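Local structure of Hut operon positive regulatory protein (Bacillus subtilis, 4H4L) at residues V86-M91 against L96-G101; K49-I54 against E81-V86. The protein binds hut operon mRNA in the presence of histidine as a homohexamer, suppressing transcription termination and so switching on the genes for histidine utilization. The protein carries 1 engineered substitution. All coordinates share one frame; numbering follows the deposited sequence.

Interaction 1 (V86-M91 against L96-G101). With HIS (histidine), chain Q.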
# COMPACT_ATOMS: atom_id res chain seq x y z
N VAL A 86 -5.51 9.70 8.13
CA VAL A 86 -4.52 10.75 8.35
C VAL A 86 -3.37 10.72 7.33
O VAL A 86 -2.93 11.77 6.85
CB VAL A 86 -3.94 10.69 9.77
CG1 VAL A 86 -2.74 11.62 9.92
CG2 VAL A 86 -5.03 11.03 10.77
N THR A 87 -2.90 9.51 7.00
CA THR A 87 -1.62 9.39 6.30
C THR A 87 -1.72 9.16 4.80
O THR A 87 -0.81 9.51 4.08
CB THR A 87 -0.77 8.31 6.94
OG1 THR A 87 -1.50 7.09 6.86
CG2 THR A 87 -0.52 8.62 8.40
N ARG A 88 -2.82 8.55 4.33
CA ARG A 88 -3.16 8.47 2.90
C ARG A 88 -2.15 7.71 1.99
O ARG A 88 -1.64 8.26 1.02
CB ARG A 88 -3.50 9.87 2.33
CG ARG A 88 -4.93 10.28 2.69
CD ARG A 88 -5.09 11.74 3.08
NE ARG A 88 -4.11 12.11 4.10
CZ ARG A 88 -3.04 12.87 3.86
NH1 ARG A 88 -2.86 13.35 2.64
NH2 ARG A 88 -2.17 13.14 4.83
N GLY A 89 -1.88 6.44 2.32
CA GLY A 89 -1.10 5.57 1.44
C GLY A 89 0.17 5.03 2.04
O GLY A 89 0.49 3.86 1.89
N GLU A 90 0.92 5.88 2.71
CA GLU A 90 2.07 5.43 3.46
C GLU A 90 1.82 5.94 4.85
O GLU A 90 1.59 7.14 5.04
CB GLU A 90 3.38 6.02 2.90
CG GLU A 90 3.69 5.60 1.46
CD GLU A 90 3.95 4.09 1.25
OE1 GLU A 90 4.50 3.41 2.16
OE2 GLU A 90 3.59 3.59 0.15
N MET A 91 1.87 5.03 5.81
CA MET A 91 1.56 5.35 7.19
C MET A 91 2.86 5.70 7.86
O MET A 91 3.33 4.98 8.74
CB MET A 91 0.87 4.17 7.88
CG MET A 91 0.02 4.59 9.07
SD MET A 91 -0.89 3.21 9.82
CE MET A 91 -2.11 2.92 8.55
N LEU A 96 8.87 10.30 6.21
CA LEU A 96 8.53 11.00 4.97
C LEU A 96 8.46 12.52 5.15
O LEU A 96 7.76 13.19 4.35
CB LEU A 96 7.21 10.52 4.39
CG LEU A 96 7.21 9.22 3.60
CD1 LEU A 96 5.81 8.97 3.08
CD2 LEU A 96 8.24 9.26 2.47
N LEU A 97 9.16 13.04 6.18
CA LEU A 97 9.36 14.45 6.41
C LEU A 97 8.03 15.16 6.52
O LEU A 97 7.82 16.24 5.96
CB LEU A 97 10.23 15.10 5.32
CG LEU A 97 10.80 16.52 5.51
CD1 LEU A 97 11.89 16.60 6.57
CD2 LEU A 97 11.43 16.99 4.23
N ARG A 98 7.11 14.54 7.23
CA ARG A 98 5.91 15.23 7.66
C ARG A 98 5.62 14.90 9.11
O ARG A 98 6.21 13.95 9.71
CB ARG A 98 4.72 14.88 6.78
CG ARG A 98 4.31 13.44 6.88
CD ARG A 98 3.40 13.12 5.73
NE ARG A 98 3.12 11.70 5.65
CZ ARG A 98 2.23 11.17 4.82
NH1 ARG A 98 1.51 11.97 4.03
NH2 ARG A 98 2.04 9.86 4.79
N THR A 99 4.70 15.69 9.66
CA THR A 99 4.38 15.61 11.08
C THR A 99 2.94 15.98 11.31
O THR A 99 2.33 16.64 10.46
CB THR A 99 5.32 16.51 11.89
OG1 THR A 99 5.16 16.22 13.27
CG2 THR A 99 5.07 17.99 11.63
N VAL A 100 2.39 15.51 12.44
CA VAL A 100 1.00 15.72 12.83
C VAL A 100 0.86 16.44 14.18
O VAL A 100 1.62 16.23 15.11
CB VAL A 100 0.24 14.40 12.98
CG1 VAL A 100 0.01 13.73 11.64
CG2 VAL A 100 0.98 13.46 13.91
N GLY A 101 -0.16 17.28 14.26
CA GLY A 101 -0.65 17.76 15.53
C GLY A 101 -2.09 17.27 15.55
O GLY A 101 -2.97 17.85 14.86
N HIS Q . 5.70 17.19 4.51
CA HIS Q . 4.39 17.49 3.87
C HIS Q . 4.28 18.94 3.83
O HIS Q . 5.30 19.55 3.56
CB HIS Q . 3.23 16.91 4.68
CG HIS Q . 1.97 16.63 3.87
ND1 HIS Q . 1.35 15.41 3.87
CD2 HIS Q . 1.22 17.43 3.05
CE1 HIS Q . 0.28 15.45 3.10
NE2 HIS Q . 0.19 16.68 2.62
OXT HIS Q . 3.20 19.51 4.05
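Thr87 O is met by Arg98 NH2 in a bent hydrogen bond of 3.0 Å, the nitrogen approaching off the carbonyl plane and the oxygen lying well out of the guanidinium plane. The bond links the C-terminal end of helix 70-87, which Arg88 leaves with positive phi, to Arg98, the residue just before strand 99-109, an inner strand of the four-stranded antiparallel sheet, and Arg88, Leu97 and Arg98 belong to the histidine pocket. Arg98 CG sits between backbone N and carbonyl carbon (chi1 65°), and the chain runs extended from there, carrying the guanidinium across to the helix end. Glu90 O lies 2.8 Å from Arg98 NH2, at the edge of the guanidinium, but at an angle too poor for a bond, while NE is held by Leu92 O. Arg98 NH1 offers its hydrogen almost straight (164°) to ligand ND1, though the bond is weak at 3.4 Å. Arg88, bent at chi2 and chi3, folds back so that NH2 donates to Val86 O at 2.6 Å within the guanidinium plane; its NH1 forms a salt bridge with Glu81 of the fourth subunit. The two guanidinium planes are 53° apart. The positive charge of the two arginines beside the imidazole would probably favour its neutral form, with ND1 as acceptor. A leucine at Arg98 would probably leave Thr87 O and ligand ND1 without the Arg98 donor. Tyr69 of the second subunit also bonds the ligand. Apolar contacts flank the arginine: Glu90 CB meets Leu96 CD1 at 3.8 Å, and Val86 CG1 meets Val100 CG1 at 3.9 Å.

Interaction 2 (K49-I54 against E81-V86). Engineered in segment 49-54: Ile51 (natural residue Val).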
# COMPACT_ATOMS: atom_id res chain seq x y z
N LYS A 49 4.13 7.16 18.67
CA LYS A 49 3.71 8.05 19.75
C LYS A 49 2.24 8.31 19.69
O LYS A 49 1.59 8.42 20.75
CB LYS A 49 4.43 9.38 19.71
CG LYS A 49 5.36 9.59 20.88
CD LYS A 49 6.78 9.83 20.39
CE LYS A 49 7.79 9.30 21.40
NZ LYS A 49 9.20 9.41 20.92
N VAL A 50 1.69 8.41 18.47
CA VAL A 50 0.25 8.66 18.32
C VAL A 50 -0.57 7.45 18.83
O VAL A 50 -1.53 7.58 19.58
CB VAL A 50 -0.10 9.13 16.88
CG1 VAL A 50 -1.59 9.04 16.59
CG2 VAL A 50 0.42 10.56 16.65
N ILE A 51 -0.13 6.26 18.45
CA ILE A 51 -0.77 5.02 18.89
C ILE A 51 -0.69 4.89 20.44
O ILE A 51 -1.68 4.53 21.08
CB ILE A 51 -0.11 3.81 18.17
CG1 ILE A 51 -0.31 3.94 16.65
CG2 ILE A 51 -0.63 2.47 18.71
CD1 ILE A 51 0.56 3.01 15.84
N ALA A 52 0.47 5.23 20.99
CA ALA A 52 0.82 5.06 22.41
C ALA A 52 0.02 5.97 23.32
O ALA A 52 -0.66 5.50 24.23
CB ALA A 52 2.31 5.31 22.61
N ALA A 53 0.08 7.28 23.05
CA ALA A 53 -0.80 8.28 23.69
C ALA A 53 -2.25 7.78 23.76
O ALA A 53 -2.85 7.77 24.84
CB ALA A 53 -0.74 9.61 22.94
N ILE A 54 -2.78 7.33 22.63
CA ILE A 54 -4.17 6.89 22.57
C ILE A 54 -4.40 5.61 23.36
O ILE A 54 -5.46 5.45 23.92
CB ILE A 54 -4.67 6.70 21.13
CG1 ILE A 54 -4.74 8.05 20.40
CG2 ILE A 54 -6.05 6.05 21.14
CD1 ILE A 54 -4.98 7.90 18.90
N GLU A 81 -6.57 1.81 11.43
CA GLU A 81 -7.57 2.21 10.49
C GLU A 81 -7.76 3.72 10.46
O GLU A 81 -7.82 4.30 9.38
CB GLU A 81 -8.86 1.43 10.69
CG GLU A 81 -8.90 0.27 9.73
CD GLU A 81 -9.98 -0.72 10.04
OE1 GLU A 81 -9.65 -1.91 10.33
OE2 GLU A 81 -11.16 -0.30 9.96
N ALA A 82 -7.79 4.36 11.61
CA ALA A 82 -7.91 5.83 11.63
C ALA A 82 -6.70 6.53 11.05
O ALA A 82 -6.83 7.55 10.41
CB ALA A 82 -8.22 6.35 13.05
N LEU A 83 -5.51 6.00 11.31
CA LEU A 83 -4.28 6.59 10.74
C LEU A 83 -4.22 6.46 9.20
O LEU A 83 -3.49 7.23 8.53
CB LEU A 83 -3.04 5.93 11.37
CG LEU A 83 -2.55 6.19 12.79
CD1 LEU A 83 -1.61 5.08 13.23
CD2 LEU A 83 -1.82 7.52 12.80
N HIS A 84 -4.97 5.50 8.62
CA HIS A 84 -5.03 5.43 7.16
C HIS A 84 -5.62 6.70 6.59
O HIS A 84 -5.17 7.16 5.56
CB HIS A 84 -5.79 4.22 6.64
CG HIS A 84 -4.91 3.03 6.35
ND1 HIS A 84 -4.83 1.97 7.20
CD2 HIS A 84 -4.06 2.74 5.27
CE1 HIS A 84 -3.97 1.04 6.69
NE2 HIS A 84 -3.50 1.51 5.51
N GLY A 85 -6.61 7.27 7.28
CA GLY A 85 -7.20 8.53 6.91
C GLY A 85 -6.21 9.65 7.01
O GLY A 85 -6.07 10.46 6.10
N VAL A 86 -5.51 9.70 8.13
CA VAL A 86 -4.52 10.75 8.35
C VAL A 86 -3.37 10.72 7.33
O VAL A 86 -2.93 11.77 6.85
CB VAL A 86 -3.94 10.69 9.77
CG1 VAL A 86 -2.74 11.62 9.92
CG2 VAL A 86 -5.03 11.03 10.77
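Leu83 on helix 70-87 reaches across to helix 47-60 with both its methyls, and each finds a different residue. The contact is wholly apolar and small, burying 104 Å² between two helices; within segments 49-54 and 81-86 the nearest CA atoms, those of Ile51 and Leu83, are 9.0 Å apart. Leu83 CG lies anti to its own carbonyl carbon (chi1 -74°), and the leucine fork opens toward the other helix. Leu83 CD1 takes the engineered Ile51, which replaces a natural valine: it lies 3.8 Å from Ile51 CG1 and 4.0 Å from Ile51 CD1, so the ethyl arm does the touching, and the two side chains meet at about a right angle. Leu83 CD2 takes Val50, passing Val50 CG1 at 4.1 Å as the two side chains slide by in opposite directions. Val50 CG1 stands anti to the backbone N (chi1 165°), which turns that methyl rather than CG2 to the leucine.

Backbone bonds run within each helix: Ala53 N bonds to Lys49 O at 3.0 Å in the regular helical pattern, and weak bonds from Ile54 N to Val50 O at 3.3 Å and from Val86 N to Ala82 O at 3.4 Å continue it.

Ile51 also packs on Tyr76, Thr79 and Met80 of helix 70-87 and on Leu97 of the third subunit, and the side chain of Ile51 is about 6 Å from a bound histidine. Both helices lie on the antiparallel sheet: Val50 rests on Val42 of strand 36-44 and on Val100 and Leu102 of strand 99-109, Ile54 touches Phe104 of that strand, and Ala82 touches Leu125 of strand 120-130.

From the N terminus, strand 36-44 is followed by helix 47-60 and then helix 70-87. Interaction 2 spans the 26 residues between its segments: the rest of helix 47-60, the connection 61-69 and the start of helix 70-87. Interaction 1 comes next and closes the turn between helix 70-87 and strand 99-109, with four residues between its segments. The two are in series, neither nested nor crossed, and meet at Val86, shared by both. They also touch directly: Met91 SD lies 3.8 Å from Leu83 CB, and Val100 CG2 lies 4.0 Å from Val50 CG2. Helix 70-87 is thus joined to its helical neighbour and to the sheet, and both interactions reach the fourth subunit.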